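Local coordinates for packaging protein UL32 (Human herpesvirus 8 type M, PDB 6XF9) that forms a pentameric ring required for herpesviral packaging, binds zinc, and probably helps bring new capsids to nuclear replication compartments for cleavage and packaging of viral DNA, at residues D[309-314]-D[341-346]; D[335-340]-D[354-359]; D[135-140]-D[405-410]. All blocks are in the same frame, centred on the assembly; numbering follows the deposited sequence.

Interaction 1 of 3, residues D[309-314]-D[341-346]; sequences PKALQT and FAMPYV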
loop_
_atom_site.group_PDB
_atom_site.type_symbol
_atom_site.label_atom_id
_atom_site.label_comp_id
_atom_site.label_asym_id
_atom_site.label_seq_id
_atom_site.Cartn_x
_atom_site.Cartn_y
_atom_site.Cartn_z
ATOM N N PRO D 309 -27.629 39.023 1.925
ATOM C CA PRO D 309 -26.569 38.603 2.860
ATOM C C PRO D 309 -26.985 38.606 4.318
ATOM O O PRO D 309 -26.798 37.608 5.032
ATOM C CB PRO D 309 -25.459 39.617 2.572
ATOM C CG PRO D 309 -25.591 39.887 1.133
ATOM C CD PRO D 309 -27.080 39.902 0.867
ATOM N N LYS D 310 -27.551 39.710 4.787
ATOM C CA LYS D 310 -27.907 39.764 6.190
ATOM C C LYS D 310 -29.146 38.928 6.479
ATOM O O LYS D 310 -29.259 38.356 7.573
ATOM C CB LYS D 310 -28.133 41.211 6.603
ATOM C CG LYS D 310 -27.771 41.481 8.038
ATOM C CD LYS D 310 -28.540 42.670 8.604
ATOM C CE LYS D 310 -28.935 42.425 10.068
ATOM N NZ LYS D 310 -27.769 42.511 11.015
ATOM N N ALA D 311 -30.067 38.820 5.504
ATOM C CA ALA D 311 -31.284 38.030 5.703
ATOM C C ALA D 311 -30.975 36.559 5.913
ATOM O O ALA D 311 -31.513 35.918 6.823
ATOM C CB ALA D 311 -32.216 38.176 4.506
ATOM N N LEU D 312 -30.075 36.018 5.095
ATOM C CA LEU D 312 -29.742 34.611 5.196
ATOM C C LEU D 312 -28.952 34.337 6.463
ATOM O O LEU D 312 -29.178 33.319 7.122
ATOM C CB LEU D 312 -28.986 34.201 3.946
ATOM C CG LEU D 312 -29.935 34.341 2.756
ATOM C CD1 LEU D 312 -29.171 34.235 1.429
ATOM C CD2 LEU D 312 -31.094 33.324 2.825
ATOM N N GLN D 313 -28.035 35.242 6.838
ATOM C CA GLN D 313 -27.340 35.056 8.109
ATOM C C GLN D 313 -28.301 35.136 9.279
ATOM O O GLN D 313 -28.044 34.532 10.329
ATOM C CB GLN D 313 -26.184 36.046 8.310
ATOM C CG GLN D 313 -25.432 35.746 9.633
ATOM C CD GLN D 313 -24.881 34.294 9.730
ATOM O OE1 GLN D 313 -25.019 33.634 10.774
ATOM N NE2 GLN D 313 -24.199 33.825 8.654
ATOM N N THR D 314 -29.352 35.946 9.167
ATOM C CA THR D 314 -30.347 35.964 10.231
ATOM C C THR D 314 -31.187 34.693 10.215
ATOM O O THR D 314 -31.485 34.132 11.273
ATOM C CB THR D 314 -31.217 37.207 10.083
ATOM O OG1 THR D 314 -30.439 38.368 10.414
ATOM C CG2 THR D 314 -32.420 37.120 10.984
ATOM N N PHE D 341 -45.709 34.539 8.614
ATOM C CA PHE D 341 -45.019 35.775 8.902
ATOM C C PHE D 341 -43.534 35.604 8.892
ATOM O O PHE D 341 -42.827 36.334 9.534
ATOM C CB PHE D 341 -45.433 36.295 10.271
ATOM N N ALA D 342 -43.065 34.623 8.159
ATOM C CA ALA D 342 -41.656 34.288 8.135
ATOM C C ALA D 342 -40.693 35.323 7.687
ATOM O O ALA D 342 -40.945 36.084 6.807
ATOM C CB ALA D 342 -41.459 33.070 7.289
ATOM N N MET D 343 -39.541 35.331 8.310
ATOM C CA MET D 343 -38.535 36.314 7.887
ATOM C C MET D 343 -39.017 37.761 7.830
ATOM O O MET D 343 -38.880 38.422 6.800
ATOM C CB MET D 343 -37.943 35.913 6.532
ATOM C CG MET D 343 -37.287 34.541 6.524
ATOM S SD MET D 343 -36.589 34.112 4.919
ATOM C CE MET D 343 -35.374 35.413 4.719
ATOM N N PRO D 344 -39.585 38.263 8.936
ATOM C CA PRO D 344 -40.129 39.633 8.899
ATOM C C PRO D 344 -39.056 40.700 8.737
ATOM O O PRO D 344 -39.389 41.842 8.382
ATOM C CB PRO D 344 -40.852 39.765 10.242
ATOM C CG PRO D 344 -40.335 38.639 11.110
ATOM C CD PRO D 344 -39.412 37.772 10.313
ATOM N N TYR D 345 -37.787 40.358 8.995
ATOM C CA TYR D 345 -36.642 41.247 8.832
ATOM C C TYR D 345 -36.353 41.594 7.380
ATOM O O TYR D 345 -35.473 42.426 7.127
ATOM C CB TYR D 345 -35.390 40.602 9.449
ATOM C CG TYR D 345 -35.289 39.090 9.234
ATOM C CD1 TYR D 345 -34.684 38.547 8.093
ATOM C CD2 TYR D 345 -35.801 38.211 10.176
ATOM C CE1 TYR D 345 -34.614 37.166 7.905
ATOM C CE2 TYR D 345 -35.736 36.850 9.999
ATOM C CZ TYR D 345 -35.144 36.318 8.872
ATOM O OH TYR D 345 -35.091 34.936 8.732
ATOM N N VAL D 346 -37.037 40.972 6.424
ATOM C CA VAL D 346 -36.834 41.273 5.013
ATOM C C VAL D 346 -37.963 42.207 4.596
ATOM O O VAL D 346 -39.144 41.855 4.724
ATOM C CB VAL D 346 -36.817 39.996 4.152
ATOM C CG1 VAL D 346 -36.627 40.341 2.673
ATOM C CG2 VAL D 346 -35.747 39.025 4.626
#
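Ala311 and Thr314, one turn apart on helix 308-321, meet the loop 341-346 that joins helix 329-338 to helix 349-357. The tight part is small and apolar. Ala311 CB lies 3.6 Å from Val346 CG2, the methyl that stands beside the backbone N of its own residue. Met343 CE reaches Ala311 CB from farther off, at 4.2 Å. The Met343 chain runs straight at chi2 (-179°) and turns at chi3, which swings CE toward the helix. All three residues are buried. Beyond them, Leu312 and Met343 both touch Ile355 of helix 349-357, so this side continues into the core.

The more open side is carried by Thr314 and Tyr345, both partly exposed. They meet tip to tip. Thr314 CG2 sits over the centre of the Tyr345 ring, 3.5 Å from the ring centroid and 11° off the normal, a CH-pi contact. Met343 CA lies on the opposite face, nearer the rim, so the ring is held between the methyl and its own loop. Tyr345 CG takes the crowded position between backbone N and carbonyl carbon (chi1 38°), and this lays the ring back over Met343. The hydroxyl goes elsewhere: Tyr345 OH is hydrogen-bonded to Glu318 OE1, one turn farther along the helix. Thr314 OG1 turns back to its own helix and donates to Lys310 O at 3.1 Å. That carbonyl also accepts from Thr314 N. With OG1 placed there, CG2 is left to face the ring.

The loop is shaped by a type I beta turn from Met343 to Val346, closed by Val346 N to Met343 O. This is helix-to-loop packing, in which a beta turn in an interhelical connection lays a tyrosine ring against a helix side.

Interaction 2 of 3, residues D[335-340]-D[354-359]; sequences FVLDNP and LIRGCT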
loop_
_atom_site.group_PDB
_atom_site.type_symbol
_atom_site.label_atom_id
_atom_site.label_comp_id
_atom_site.label_asym_id
_atom_site.label_seq_id
_atom_site.Cartn_x
_atom_site.Cartn_y
_atom_site.Cartn_z
ATOM N N PHE D 335 -39.772 24.455 9.336
ATOM C CA PHE D 335 -40.524 25.039 10.450
ATOM C C PHE D 335 -40.419 26.559 10.469
ATOM O O PHE D 335 -41.421 27.249 10.679
ATOM C CB PHE D 335 -40.038 24.481 11.792
ATOM C CG PHE D 335 -40.412 23.025 12.042
ATOM C CD1 PHE D 335 -41.112 22.279 11.088
ATOM C CD2 PHE D 335 -40.044 22.396 13.244
ATOM C CE1 PHE D 335 -41.437 20.947 11.338
ATOM C CE2 PHE D 335 -40.371 21.064 13.495
ATOM C CZ PHE D 335 -41.066 20.343 12.542
ATOM N N VAL D 336 -39.215 27.105 10.276
ATOM C CA VAL D 336 -39.058 28.561 10.281
ATOM C C VAL D 336 -39.859 29.200 9.152
ATOM O O VAL D 336 -40.527 30.217 9.349
ATOM C CB VAL D 336 -37.570 28.939 10.199
ATOM C CG1 VAL D 336 -37.432 30.387 9.811
ATOM C CG2 VAL D 336 -36.895 28.675 11.533
ATOM N N LEU D 337 -39.828 28.604 7.967
ATOM C CA LEU D 337 -40.427 29.184 6.770
ATOM C C LEU D 337 -41.863 28.753 6.486
ATOM O O LEU D 337 -42.419 29.212 5.484
ATOM C CB LEU D 337 -39.572 28.850 5.542
ATOM C CG LEU D 337 -38.133 29.371 5.518
ATOM C CD1 LEU D 337 -37.589 29.070 4.165
ATOM C CD2 LEU D 337 -38.092 30.880 5.766
ATOM N N ASP D 338 -42.468 27.856 7.277
ATOM C CA ASP D 338 -43.896 27.583 7.084
ATOM C C ASP D 338 -44.743 28.738 7.590
ATOM O O ASP D 338 -45.761 29.088 6.979
ATOM C CB ASP D 338 -44.336 26.302 7.781
ATOM C CG ASP D 338 -45.840 26.043 7.613
ATOM O OD1 ASP D 338 -46.385 26.423 6.546
ATOM O OD2 ASP D 338 -46.484 25.500 8.548
ATOM N N ASN D 339 -44.264 29.378 8.655
ATOM C CA ASN D 339 -44.995 30.462 9.294
ATOM C C ASN D 339 -45.307 31.526 8.269
ATOM O O ASN D 339 -44.456 31.887 7.456
ATOM C CB ASN D 339 -44.184 31.057 10.446
ATOM C CG ASN D 339 -44.897 32.210 11.125
ATOM O OD1 ASN D 339 -46.008 32.578 10.747
ATOM N ND2 ASN D 339 -44.256 32.788 12.136
ATOM N N PRO D 340 -46.526 32.024 8.263
ATOM C CA PRO D 340 -46.929 32.991 7.261
ATOM C C PRO D 340 -46.209 34.276 7.430
ATOM O O PRO D 340 -46.106 35.008 6.495
ATOM C CB PRO D 340 -48.409 33.151 7.532
ATOM C CG PRO D 340 -48.794 31.896 8.211
ATOM C CD PRO D 340 -47.646 31.682 9.133
ATOM N N LEU D 354 -39.117 34.608 -2.605
ATOM C CA LEU D 354 -38.198 33.702 -3.290
ATOM C C LEU D 354 -37.550 32.746 -2.292
ATOM O O LEU D 354 -37.526 31.529 -2.511
ATOM C CB LEU D 354 -37.141 34.497 -4.059
ATOM C CG LEU D 354 -36.283 33.779 -5.098
ATOM C CD1 LEU D 354 -35.642 34.824 -5.993
ATOM C CD2 LEU D 354 -35.195 32.894 -4.463
ATOM N N ILE D 355 -36.978 33.297 -1.213
ATOM C CA ILE D 355 -36.327 32.484 -0.188
ATOM C C ILE D 355 -37.299 31.451 0.370
ATOM O O ILE D 355 -36.957 30.274 0.530
ATOM C CB ILE D 355 -35.742 33.388 0.914
ATOM C CG1 ILE D 355 -34.574 34.224 0.358
ATOM C CG2 ILE D 355 -35.307 32.576 2.128
ATOM C CD1 ILE D 355 -33.996 35.224 1.364
ATOM N N ARG D 356 -38.525 31.874 0.674
ATOM C CA ARG D 356 -39.525 30.968 1.239
ATOM C C ARG D 356 -40.032 29.949 0.237
ATOM O O ARG D 356 -40.623 28.944 0.643
ATOM C CB ARG D 356 -40.684 31.772 1.803
ATOM C CG ARG D 356 -40.226 32.658 2.938
ATOM C CD ARG D 356 -41.388 33.351 3.581
ATOM N NE ARG D 356 -42.361 32.382 4.071
ATOM C CZ ARG D 356 -43.604 32.691 4.417
ATOM N NH1 ARG D 356 -44.009 33.956 4.344
ATOM N NH2 ARG D 356 -44.429 31.747 4.860
ATOM N N GLY D 357 -39.883 30.217 -1.059
ATOM C CA GLY D 357 -40.249 29.243 -2.074
ATOM C C GLY D 357 -39.190 28.196 -2.344
ATOM O O GLY D 357 -39.507 27.146 -2.913
ATOM N N CYS D 358 -37.935 28.476 -1.989
ATOM C CA CYS D 358 -36.877 27.492 -2.140
ATOM C C CYS D 358 -37.195 26.248 -1.327
ATOM O O CYS D 358 -37.825 26.316 -0.269
ATOM C CB CYS D 358 -35.531 28.068 -1.706
ATOM S SG CYS D 358 -34.831 29.320 -2.829
ATOM N N THR D 359 -36.735 25.104 -1.827
ATOM C CA THR D 359 -36.906 23.862 -1.099
ATOM C C THR D 359 -36.005 23.855 0.136
ATOM O O THR D 359 -34.975 24.532 0.162
ATOM C CB THR D 359 -36.577 22.683 -2.012
ATOM O OG1 THR D 359 -35.154 22.542 -2.135
ATOM C CG2 THR D 359 -37.145 22.933 -3.365
#
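Arg356, near the end of helix 349-357, reaches across to the end of helix 329-338. From CB, chi1 (-63°) sets CG beside the backbone N and anti to the carbonyl carbon. Arg356 CG touches Leu337 CD2 at 4.0 Å, the two side chains crossing obliquely. Leu337 sends its other methyl, CD1, against the backbone of helix 349-357, 3.9 Å from Ile355 O. Beyond CG the arginine chain is extended at chi2. It then bends at chi3 (58°) and brings the guanidinium among the carbonyls of residues 337 to 340.

NE makes a weak hydrogen bond to Leu337 O. Arg356 NH2 donates to Leu337 O at 3.3 Å, with an N-H...O angle of 150°. This oxygen lies close to the guanidinium plane, at its edge, although NH2 approaches from above the carbonyl plane. Asn339 O sits over one face of the group, close to NH2. Arg356 NH1 donates to Pro340 O at 3.2 Å, a more bent bond. Three carbonyl oxygens thus surround the cationic tip, and their partial negative charge would be expected to steady it. Ala342 packs against the chain of Arg356 as well.

Asp338 turns away from Arg356 and makes a salt bridge to Arg63 of a neighbouring subunit, and Phe335 stacks on Phe59 of that same subunit. This helix end therefore also takes part in a subunit interface of the pentamer. The contact itself joins two helix ends: an arginine of helix 349-357 bonds to main-chain carbonyls at the end of helix 329-338 (Leu337 O) and in the loop after it (Pro340 O).

Interaction 3 of 3, residues D[135-140]-D[405-410]; sequences KCFKTT and QLLDAN. With ZN (zinc ion), chain O.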
loop_
_atom_site.group_PDB
_atom_site.type_symbol
_atom_site.label_atom_id
_atom_site.label_comp_id
_atom_site.label_asym_id
_atom_site.label_seq_id
_atom_site.Cartn_x
_atom_site.Cartn_y
_atom_site.Cartn_z
ATOM N N LYS D 135 -9.045 36.333 -11.011
ATOM C CA LYS D 135 -8.843 37.688 -10.454
ATOM C C LYS D 135 -7.600 38.414 -10.981
ATOM O O LYS D 135 -6.717 38.779 -10.204
ATOM C CB LYS D 135 -8.805 37.634 -8.924
ATOM C CG LYS D 135 -10.081 37.103 -8.288
ATOM C CD LYS D 135 -9.987 37.114 -6.771
ATOM C CE LYS D 135 -11.262 36.584 -6.136
ATOM N NZ LYS D 135 -11.545 35.180 -6.544
ATOM N N CYS D 136 -7.529 38.622 -12.295
ATOM C CA CYS D 136 -6.324 39.183 -12.909
ATOM C C CYS D 136 -5.967 40.545 -12.346
ATOM O O CYS D 136 -4.809 40.956 -12.462
ATOM C CB CYS D 136 -6.471 39.310 -14.420
ATOM S SG CYS D 136 -6.907 37.788 -15.264
ATOM N N PHE D 137 -6.925 41.241 -11.719
ATOM C CA PHE D 137 -6.750 42.626 -11.283
ATOM C C PHE D 137 -6.094 42.779 -9.921
ATOM O O PHE D 137 -5.664 43.890 -9.589
ATOM C CB PHE D 137 -8.102 43.347 -11.237
ATOM C CG PHE D 137 -9.121 42.662 -10.381
ATOM C CD1 PHE D 137 -9.090 42.791 -8.993
ATOM C CD2 PHE D 137 -10.110 41.872 -10.963
ATOM C CE1 PHE D 137 -10.031 42.160 -8.194
ATOM C CE2 PHE D 137 -11.059 41.227 -10.176
ATOM C CZ PHE D 137 -11.014 41.372 -8.787
ATOM N N LYS D 138 -6.033 41.717 -9.115
ATOM C CA LYS D 138 -5.417 41.805 -7.797
ATOM C C LYS D 138 -3.960 42.215 -7.954
ATOM O O LYS D 138 -3.288 41.806 -8.905
ATOM C CB LYS D 138 -5.511 40.458 -7.066
ATOM C CG LYS D 138 -6.841 40.194 -6.368
ATOM C CD LYS D 138 -6.870 38.780 -5.799
ATOM C CE LYS D 138 -6.015 38.687 -4.539
ATOM N NZ LYS D 138 -6.160 37.403 -3.792
ATOM N N THR D 139 -3.475 43.078 -7.063
ATOM C CA THR D 139 -2.060 43.425 -7.099
ATOM C C THR D 139 -1.295 42.336 -6.362
ATOM O O THR D 139 -1.516 42.117 -5.167
ATOM C CB THR D 139 -1.794 44.792 -6.483
ATOM O OG1 THR D 139 -1.998 44.700 -5.084
ATOM C CG2 THR D 139 -2.811 45.804 -7.037
ATOM N N THR D 140 -0.417 41.638 -7.076
ATOM C CA THR D 140 0.325 40.504 -6.540
ATOM C C THR D 140 1.818 40.746 -6.716
ATOM O O THR D 140 2.253 41.302 -7.732
ATOM C CB THR D 140 -0.078 39.183 -7.246
ATOM O OG1 THR D 140 0.326 39.234 -8.622
ATOM C CG2 THR D 140 -1.603 38.939 -7.178
ATOM N N GLN D 405 -4.029 50.067 -4.290
ATOM C CA GLN D 405 -3.884 49.766 -2.867
ATOM C C GLN D 405 -5.016 48.899 -2.316
ATOM O O GLN D 405 -4.810 48.188 -1.316
ATOM C CB GLN D 405 -3.799 51.045 -2.037
ATOM C CG GLN D 405 -2.585 51.887 -2.296
ATOM C CD GLN D 405 -1.321 51.105 -2.152
ATOM O OE1 GLN D 405 -1.217 50.221 -1.294
ATOM N NE2 GLN D 405 -0.334 51.411 -2.996
ATOM N N LEU D 406 -6.210 48.953 -2.911
ATOM C CA LEU D 406 -7.339 48.239 -2.334
ATOM C C LEU D 406 -7.590 46.894 -3.000
ATOM O O LEU D 406 -8.571 46.221 -2.650
ATOM C CB LEU D 406 -8.620 49.072 -2.421
ATOM C CG LEU D 406 -8.911 50.188 -1.425
ATOM C CD1 LEU D 406 -9.933 51.099 -2.064
ATOM C CD2 LEU D 406 -9.436 49.668 -0.133
ATOM N N LEU D 407 -6.744 46.486 -3.950
ATOM C CA LEU D 407 -7.011 45.287 -4.728
ATOM C C LEU D 407 -6.033 44.168 -4.420
ATOM O O LEU D 407 -6.005 43.168 -5.139
ATOM C CB LEU D 407 -6.989 45.599 -6.224
ATOM C CG LEU D 407 -8.051 46.612 -6.650
ATOM C CD1 LEU D 407 -8.058 46.825 -8.145
ATOM C CD2 LEU D 407 -9.434 46.214 -6.147
ATOM N N ASP D 408 -5.273 44.328 -3.347
ATOM C CA ASP D 408 -4.366 43.295 -2.878
ATOM C C ASP D 408 -5.109 42.052 -2.359
ATOM O O ASP D 408 -4.665 40.922 -2.572
ATOM C CB ASP D 408 -3.445 43.847 -1.786
ATOM C CG ASP D 408 -2.591 45.001 -2.272
ATOM O OD1 ASP D 408 -2.707 45.370 -3.460
ATOM O OD2 ASP D 408 -1.802 45.540 -1.467
ATOM N N ALA D 409 -6.238 42.269 -1.678
ATOM C CA ALA D 409 -6.985 41.189 -1.042
ATOM C C ALA D 409 -8.337 41.691 -0.558
ATOM O O ALA D 409 -8.466 42.820 -0.087
ATOM C CB ALA D 409 -6.229 40.590 0.145
ATOM N N ASN D 410 -9.328 40.807 -0.638
ATOM C CA ASN D 410 -10.636 41.041 -0.052
ATOM C C ASN D 410 -10.475 40.894 1.448
ATOM O O ASN D 410 -10.005 39.855 1.914
ATOM C CB ASN D 410 -11.630 40.032 -0.646
ATOM C CG ASN D 410 -12.984 39.999 0.064
ATOM O OD1 ASN D 410 -13.059 40.070 1.287
ATOM N ND2 ASN D 410 -14.063 39.864 -0.711
HETATM ZN ZN ZN O . -7.493 38.620 -17.316
#
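The Phe137 ring is the flat group of this contact. The backbone carbonyl carbon of Lys135 lies over one of its faces, 4.3 Å above the plane and toward the rim. Leu407 CD1 approaches obliquely, 4.2 Å from Phe137 CD1. The ring also packs on Cys79 and Leu83 of helix 71-83, and Leu407 touches Cys79 too. Phe137 and Leu407 are both buried, so they form the apolar side of the meeting between two loops. Phe137 has CG in the crowded position between backbone N and carbonyl carbon (chi1 56°), which lays the ring back against its own turn.

The backbones come close at Lys138 and Thr139. Thr139 N donates to Leu407 O at 3.2 Å, with an N-H...O angle of 144°. The donor stands well above the plane of that carbonyl. Lys138 CA lies 3.0 Å from Leu407 O, a CA-H...O contact, so this oxygen is approached by two neighbouring residues. Lys138 CG also passes close by it. The chain then bends at chi3 (75°) and carries Lys138 CE along the backbone to 3.3 Å from Asp408 O. Its NZ ends in a salt bridge with Asp414. Asp408 itself is exposed, so this part of the contact borders solvent.

The loop 135-140 is folded by a type I beta turn from Lys135 to Lys138, closed by Lys138 N to Lys135 O. Within this turn Cys136 makes no contact with 405-410; Cys136 SG binds the zinc ion ZN at 2.3 Å. Cys52, Cys55 and His130 complete the ion's shell. Loop 405-410 therefore packs against residues 137 to 139, at the end of and just after a turn whose Cys136 belongs to a zinc site of three cysteines and one histidine with a CxxC pair.

Overall arrangement
Interactions 1 and 2 are neighbours, with centres about 11 Å apart, and their segments alternate along the chain. The loop after helix 329-338 leads from one contact into the other: 341-346 rests on both helix 329-338 and helix 349-357, and Met343 SD touches Leu337 CD2. Together they join helices 308-321, 329-338 and 349-357 near the zinc site of Cys296, Cys299, His366 and Cys373. Interaction 3 lies apart, its centre about 32 Å from that of interaction 1 and about 38 Å from that of interaction 2. Its segments flank both others in sequence. It ties the zinc site of the N-terminal part to a loop of the C-terminal part.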